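Local structure of flavodoxin (Methanosarcina acetivorans C2A, 5WID) at residues A[112-117]-A[131-136]; A[51-56]-A[102-107]. The protein binds flavin mononucleotide and probably transfers electrons, as flavodoxins generally do. One frame throughout, in Å; residues are numbered along the deposited sequence.

Both contacts press a helix onto the parallel sheet of the flavodoxin fold, but on opposite faces and at different depths. Interaction 1 sets the C-terminal helix 124-143 against strand 110-119 at the sheet edge; interaction 2 sets helix 96-106, which precedes that edge strand in the chain, against the inner strand 50-58. Their centres lie 13 Å apart. The edge contact is partly buried and mixed: Leu133 and Met112 are buried, Pro114 lies near the surface, and a water and a salt-bridged carboxylate occupy one side. The inner contact, with every touching residue buried, depends on one methionine tip, and its polar chemistry sits apart, at Ser56, which meets the FMN phosphate.

Interaction 1. Residues A[112-117]-A[131-136]; sequences MDPVLR and KRLGID
A single water joins the backbone oxygen of Asp113 to the carboxylate of Asp136, giving a proton to each: its oxygen lies 2.6 Å from Asp113 O and 2.9 Å from Asp136 OD2. The other carboxylate oxygen, Asp136 OD1, takes NH1 of Arg132 at 2.8 Å, one helical turn back. That N-H arrives on the syn side, 27° out of the carboxylate plane, yet exactly in the guanidinium plane. With one partner on each oxygen, the carboxylate is restrained in its rotation.

Beneath this the contact is mainly apolar, with one carbonyl oxygen among the partners. Met112 bends at its last torsion (chi3 48°), which turns CE back onto Asp136 CB, 3.6 Å away. With CG anti to its backbone N (chi1 175°), Leu133 holds its two methyls out toward the strand: CD1 lies 3.8 Å from Pro114 O and also touches the proline ring at CD, while CD2 meets Leu116 CB at 4.1 Å. The two leucines run antiparallel, side by side. Leu116 also reaches Met17 and Leu133 reaches Ile21, both on helix 13-27, which shares this sheet face. Van der Waals packing therefore joins helix and strand directly, whereas the polar tie passes through a water, and the Arg132 bond within the helix orients the carboxylate that receives it.

Interaction 2. Residues A[51-56]-A[102-107]; sequences IAVGSS and EKMREM. With FMN (flavin mononucleotide), chain D.
Met104 leaves helix 96-106 with its CB pointing at strand 50-58 and touches Ile51 and Val53 there. CG lies anti to the carbonyl carbon, beside the backbone N (chi1 -68°); the extended chi2 carries SD toward the strand, and a bend at chi3 (143°) brings CE onto it. CE does the touching: it sits 3.4 Å from Ile51 O and 3.4 Å from Val53 CG2, with Val53 CB at 3.7 Å. The two methyls are unusually close, so their exact separation is best taken with caution. Val111 and Met109 also pack on Met104, while Val53 reaches Met66 of helix 64-76, on the same sheet face.

Further along the chain the chemistry turns polar. Ser55 OG donates to Ser56 O at 2.8 Å, meeting a lone pair in the carbonyl plane at a C=O...donor angle of 130°. Ser56 OG donates to FMN O2P at 2.7 Å. Ser9, Thr10, Ser11 and Thr14 also bind the flavin nucleotide. Between the two segments, then, the touch is a single methionine methyl on a valine side chain and a carbonyl oxygen, a dispersion contact in the buried core, while the Ser56 hydroxyl grips the cofactor phosphate and that of Ser55 bonds the Ser56 carbonyl.

Interaction 1. Residues A[112-117]-A[131-136]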
loop_
_atom_site.group_PDB
_atom_site.type_symbol
_atom_site.label_atom_id
_atom_site.label_comp_id
_atom_site.label_asym_id
_atom_site.label_seq_id
_atom_site.Cartn_x
_atom_site.Cartn_y
_atom_site.Cartn_z
ATOM N N MET A 112 -9.142 -0.480 -3.867
ATOM C CA MET A 112 -9.167 -1.373 -5.010
ATOM C C MET A 112 -9.082 -2.830 -4.588
ATOM O O MET A 112 -8.449 -3.180 -3.589
ATOM C CB MET A 112 -8.002 -1.063 -5.928
ATOM C CG MET A 112 -8.164 0.223 -6.640
ATOM S SD MET A 112 -6.799 0.401 -7.744
ATOM C CE MET A 112 -6.760 -1.177 -8.562
ATOM N N ASP A 113 -9.733 -3.675 -5.358
ATOM C CA ASP A 113 -9.386 -5.086 -5.312
ATOM C C ASP A 113 -8.234 -5.342 -6.277
ATOM O O ASP A 113 -8.143 -4.697 -7.330
ATOM C CB ASP A 113 -10.576 -5.954 -5.722
ATOM C CG ASP A 113 -11.763 -5.827 -4.793
ATOM O OD1 ASP A 113 -11.597 -5.971 -3.567
ATOM O OD2 ASP A 113 -12.879 -5.614 -5.307
ATOM N N PRO A 114 -7.336 -6.286 -5.977
ATOM C CA PRO A 114 -7.339 -7.124 -4.777
ATOM C C PRO A 114 -6.563 -6.511 -3.622
ATOM O O PRO A 114 -5.539 -5.860 -3.854
ATOM C CB PRO A 114 -6.632 -8.394 -5.249
ATOM C CG PRO A 114 -5.609 -7.869 -6.216
ATOM C CD PRO A 114 -6.293 -6.709 -6.933
ATOM N N VAL A 115 -7.051 -6.722 -2.401
ATOM C CA VAL A 115 -6.189 -6.634 -1.226
ATOM C C VAL A 115 -5.204 -7.792 -1.317
ATOM O O VAL A 115 -5.610 -8.953 -1.426
ATOM C CB VAL A 115 -7.027 -6.693 0.057
ATOM C CG1 VAL A 115 -6.144 -6.808 1.312
ATOM C CG2 VAL A 115 -7.958 -5.482 0.135
ATOM N N LEU A 116 -3.904 -7.487 -1.310
ATOM C CA LEU A 116 -2.887 -8.448 -1.734
ATOM C C LEU A 116 -1.995 -8.844 -0.564
ATOM O O LEU A 116 -1.204 -8.033 -0.087
ATOM C CB LEU A 116 -2.041 -7.863 -2.869
ATOM C CG LEU A 116 -0.955 -8.793 -3.427
ATOM C CD1 LEU A 116 -1.540 -10.123 -3.920
ATOM C CD2 LEU A 116 -0.192 -8.084 -4.551
ATOM N N ARG A 117 -2.084 -10.097 -0.124
ATOM C CA ARG A 117 -1.152 -10.602 0.875
ATOM C C ARG A 117 -0.400 -11.799 0.305
ATOM O O ARG A 117 -0.931 -12.559 -0.509
ATOM C CB ARG A 117 -1.867 -10.975 2.187
ATOM C CG ARG A 117 -2.943 -11.993 2.021
ATOM C CD ARG A 117 -3.647 -12.299 3.347
ATOM N NE ARG A 117 -4.671 -13.313 3.135
ATOM C CZ ARG A 117 -5.635 -13.594 3.997
ATOM N NH1 ARG A 117 -5.711 -12.938 5.159
ATOM N NH2 ARG A 117 -6.525 -14.530 3.699
ATOM N N LYS A 131 3.356 -6.425 -9.245
ATOM C CA LYS A 131 3.410 -5.545 -10.412
ATOM C C LYS A 131 2.027 -5.334 -11.024
ATOM O O LYS A 131 1.686 -4.216 -11.434
ATOM C CB LYS A 131 4.378 -6.116 -11.452
ATOM C CG LYS A 131 4.612 -5.168 -12.625
ATOM C CD LYS A 131 5.653 -5.705 -13.601
ATOM C CE LYS A 131 5.809 -4.759 -14.789
ATOM N NZ LYS A 131 6.816 -5.281 -15.752
ATOM N N ARG A 132 1.227 -6.400 -11.111
ATOM C CA ARG A 132 -0.130 -6.294 -11.649
ATOM C C ARG A 132 -0.997 -5.374 -10.792
ATOM O O ARG A 132 -1.770 -4.575 -11.325
ATOM C CB ARG A 132 -0.742 -7.697 -11.758
ATOM C CG ARG A 132 -2.225 -7.822 -12.157
ATOM C CD ARG A 132 -2.731 -6.740 -13.090
ATOM N NE ARG A 132 -2.205 -6.875 -14.425
ATOM C CZ ARG A 132 -2.578 -6.112 -15.444
ATOM N NH1 ARG A 132 -3.438 -5.120 -15.275
ATOM N NH2 ARG A 132 -2.048 -6.322 -16.626
ATOM N N LEU A 133 -0.895 -5.470 -9.463
ATOM C CA LEU A 133 -1.625 -4.520 -8.624
ATOM C C LEU A 133 -1.215 -3.085 -8.946
ATOM O O LEU A 133 -2.067 -2.192 -9.027
ATOM C CB LEU A 133 -1.412 -4.836 -7.133
ATOM C CG LEU A 133 -2.031 -3.817 -6.165
ATOM C CD1 LEU A 133 -3.556 -3.708 -6.341
ATOM C CD2 LEU A 133 -1.688 -4.191 -4.721
ATOM N N GLY A 134 0.080 -2.852 -9.184
ATOM C CA GLY A 134 0.533 -1.512 -9.525
ATOM C C GLY A 134 0.017 -1.047 -10.876
ATOM O O GLY A 134 -0.409 0.104 -11.022
ATOM N N ILE A 135 0.025 -1.935 -11.876
ATOM C CA ILE A 135 -0.580 -1.598 -13.167
ATOM C C ILE A 135 -2.035 -1.201 -12.969
ATOM O O ILE A 135 -2.499 -0.186 -13.507
ATOM C CB ILE A 135 -0.458 -2.775 -14.157
ATOM C CG1 ILE A 135 1.005 -2.987 -14.569
ATOM C CG2 ILE A 135 -1.340 -2.532 -15.394
ATOM C CD1 ILE A 135 1.259 -4.338 -15.265
ATOM N N ASP A 136 -2.775 -1.994 -12.180
ATOM C CA ASP A 136 -4.184 -1.692 -11.943
ATOM C C ASP A 136 -4.353 -0.339 -11.261
ATOM O O ASP A 136 -5.276 0.416 -11.589
ATOM C CB ASP A 136 -4.846 -2.786 -11.095
ATOM C CG ASP A 136 -4.979 -4.123 -11.821
ATOM O OD1 ASP A 136 -4.831 -4.179 -13.066
ATOM O OD2 ASP A 136 -5.244 -5.129 -11.121
HETATM O O HOH W 1 -7.784 -4.632 -9.912
#

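Interaction 2. Residues A[51-56]-A[102-107]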
loop_
_atom_site.group_PDB
_atom_site.type_symbol
_atom_site.label_atom_id
_atom_site.label_comp_id
_atom_site.label_asym_id
_atom_site.label_seq_id
_atom_site.Cartn_x
_atom_site.Cartn_y
_atom_site.Cartn_z
ATOM N N ILE A 51 -3.051 5.995 -2.913
ATOM C CA ILE A 51 -2.170 5.671 -1.796
ATOM C C ILE A 51 -2.313 4.185 -1.515
ATOM O O ILE A 51 -3.395 3.731 -1.116
ATOM C CB ILE A 51 -2.505 6.489 -0.536
ATOM C CG1 ILE A 51 -2.372 7.986 -0.826
ATOM C CG2 ILE A 51 -1.595 6.066 0.628
ATOM C CD1 ILE A 51 -3.015 8.894 0.250
ATOM N N ALA A 52 -1.228 3.433 -1.712
ATOM C CA ALA A 52 -1.174 2.019 -1.360
ATOM C C ALA A 52 -0.391 1.891 -0.060
ATOM O O ALA A 52 0.641 2.548 0.110
ATOM C CB ALA A 52 -0.507 1.196 -2.475
ATOM N N VAL A 53 -0.905 1.094 0.879
ATOM C CA VAL A 53 -0.284 0.964 2.195
ATOM C C VAL A 53 -0.059 -0.513 2.494
ATOM O O VAL A 53 -0.983 -1.322 2.346
ATOM C CB VAL A 53 -1.142 1.609 3.296
ATOM C CG1 VAL A 53 -0.517 1.387 4.676
ATOM C CG2 VAL A 53 -1.306 3.124 3.033
ATOM N N GLY A 54 1.154 -0.853 2.925
ATOM C CA GLY A 54 1.501 -2.233 3.207
ATOM C C GLY A 54 2.187 -2.404 4.547
ATOM O O GLY A 54 2.955 -1.554 4.991
ATOM N N SER A 55 1.895 -3.534 5.188
ATOM C CA SER A 55 2.559 -3.909 6.429
ATOM C C SER A 55 2.588 -5.420 6.537
ATOM O O SER A 55 1.657 -6.102 6.098
ATOM C CB SER A 55 1.847 -3.336 7.666
ATOM O OG SER A 55 2.475 -3.773 8.862
ATOM N N SER A 56 3.625 -5.937 7.188
ATOM C CA SER A 56 3.568 -7.335 7.564
ATOM C C SER A 56 2.623 -7.505 8.753
ATOM O O SER A 56 2.126 -6.532 9.332
ATOM C CB SER A 56 4.969 -7.870 7.879
ATOM O OG SER A 56 5.657 -6.988 8.761
ATOM N N GLU A 102 -9.675 -2.160 5.729
ATOM C CA GLU A 102 -10.837 -1.728 6.499
ATOM C C GLU A 102 -10.655 -0.306 7.021
ATOM O O GLU A 102 -11.585 0.507 6.963
ATOM C CB GLU A 102 -11.095 -2.712 7.645
ATOM C CG GLU A 102 -11.825 -3.965 7.193
ATOM C CD GLU A 102 -11.725 -5.120 8.182
ATOM O OE1 GLU A 102 -11.444 -4.871 9.375
ATOM O OE2 GLU A 102 -11.940 -6.279 7.758
ATOM N N LYS A 103 -9.458 0.014 7.525
ATOM C CA LYS A 103 -9.175 1.377 7.969
ATOM C C LYS A 103 -9.336 2.374 6.835
ATOM O O LYS A 103 -9.928 3.442 7.021
ATOM C CB LYS A 103 -7.754 1.466 8.512
ATOM C CG LYS A 103 -7.625 1.402 10.002
ATOM C CD LYS A 103 -6.207 1.802 10.407
ATOM C CE LYS A 103 -5.840 1.140 11.715
ATOM N NZ LYS A 103 -6.772 1.575 12.765
ATOM N N MET A 104 -8.805 2.045 5.650
ATOM C CA MET A 104 -8.925 2.952 4.512
ATOM C C MET A 104 -10.383 3.209 4.154
ATOM O O MET A 104 -10.766 4.350 3.867
ATOM C CB MET A 104 -8.183 2.388 3.306
ATOM C CG MET A 104 -6.686 2.355 3.491
ATOM S SD MET A 104 -5.939 1.614 2.023
ATOM C CE MET A 104 -4.467 2.599 1.891
ATOM N N ARG A 105 -11.208 2.158 4.141
ATOM C CA ARG A 105 -12.620 2.340 3.821
ATOM C C ARG A 105 -13.307 3.225 4.856
ATOM O O ARG A 105 -14.121 4.088 4.504
ATOM C CB ARG A 105 -13.315 0.976 3.710
ATOM C CG ARG A 105 -12.888 0.181 2.489
ATOM C CD ARG A 105 -13.745 -1.060 2.262
ATOM N NE ARG A 105 -13.140 -1.936 1.261
ATOM C CZ ARG A 105 -12.457 -3.040 1.558
ATOM N NH1 ARG A 105 -12.320 -3.410 2.824
ATOM N NH2 ARG A 105 -11.930 -3.784 0.596
ATOM N N GLU A 106 -12.976 3.038 6.135
ATOM C CA GLU A 106 -13.560 3.854 7.195
ATOM C C GLU A 106 -13.205 5.324 7.027
ATOM O O GLU A 106 -13.966 6.200 7.456
ATOM C CB GLU A 106 -13.083 3.360 8.561
ATOM C CG GLU A 106 -13.908 2.231 9.146
ATOM C CD GLU A 106 -13.199 1.529 10.295
ATOM O OE1 GLU A 106 -13.791 0.596 10.879
ATOM O OE2 GLU A 106 -12.048 1.908 10.613
ATOM N N MET A 107 -12.052 5.599 6.427
ATOM C CA MET A 107 -11.530 6.928 6.131
ATOM C C MET A 107 -12.148 7.570 4.901
ATOM O O MET A 107 -11.786 8.707 4.575
ATOM C CB MET A 107 -10.027 6.833 5.887
ATOM C CG MET A 107 -9.178 7.492 6.880
ATOM S SD MET A 107 -7.512 7.044 6.382
ATOM C CE MET A 107 -7.143 5.861 7.668
HETATM N N1 FMN D . 2.542 -13.765 10.446
HETATM C C2 FMN D . 1.176 -13.895 10.540
HETATM O O2 FMN D . 0.522 -14.187 9.536
HETATM N N3 FMN D . 0.539 -13.699 11.755
HETATM C C4 FMN D . 1.247 -13.357 12.878
HETATM O O4 FMN D . 0.632 -13.180 13.940
HETATM C C4A FMN D . 2.637 -13.237 12.785
HETATM N N5 FMN D . 3.391 -12.916 13.894
HETATM C C5A FMN D . 4.764 -12.801 13.789
HETATM C C6 FMN D . 5.502 -12.485 14.929
HETATM C C7 FMN D . 6.880 -12.363 14.842
HETATM C C7M FMN D . 7.656 -12.016 16.087
HETATM C C8 FMN D . 7.528 -12.572 13.627
HETATM C C8M FMN D . 9.023 -12.448 13.526
HETATM C C9 FMN D . 6.790 -12.895 12.482
HETATM C C9A FMN D . 5.407 -13.009 12.571
HETATM N N10 FMN D . 4.655 -13.322 11.450
HETATM C C10 FMN D . 3.281 -13.445 11.561
HETATM C "C1'" FMN D . 5.315 -13.572 10.133
HETATM C "C2'" FMN D . 5.643 -12.305 9.344
HETATM O "O2'" FMN D . 4.487 -11.556 9.010
HETATM C "C3'" FMN D . 6.332 -12.765 8.064
HETATM O "O3'" FMN D . 7.602 -13.296 8.397
HETATM C "C4'" FMN D . 6.479 -11.671 7.002
HETATM O "O4'" FMN D . 6.992 -12.285 5.835
HETATM C "C5'" FMN D . 7.389 -10.518 7.431
HETATM O "O5'" FMN D . 7.351 -9.547 6.398
HETATM P P FMN D . 8.272 -8.234 6.482
HETATM O O1P FMN D . 7.726 -7.263 5.465
HETATM O O2P FMN D . 8.149 -7.657 7.878
HETATM O O3P FMN D . 9.688 -8.629 6.169
#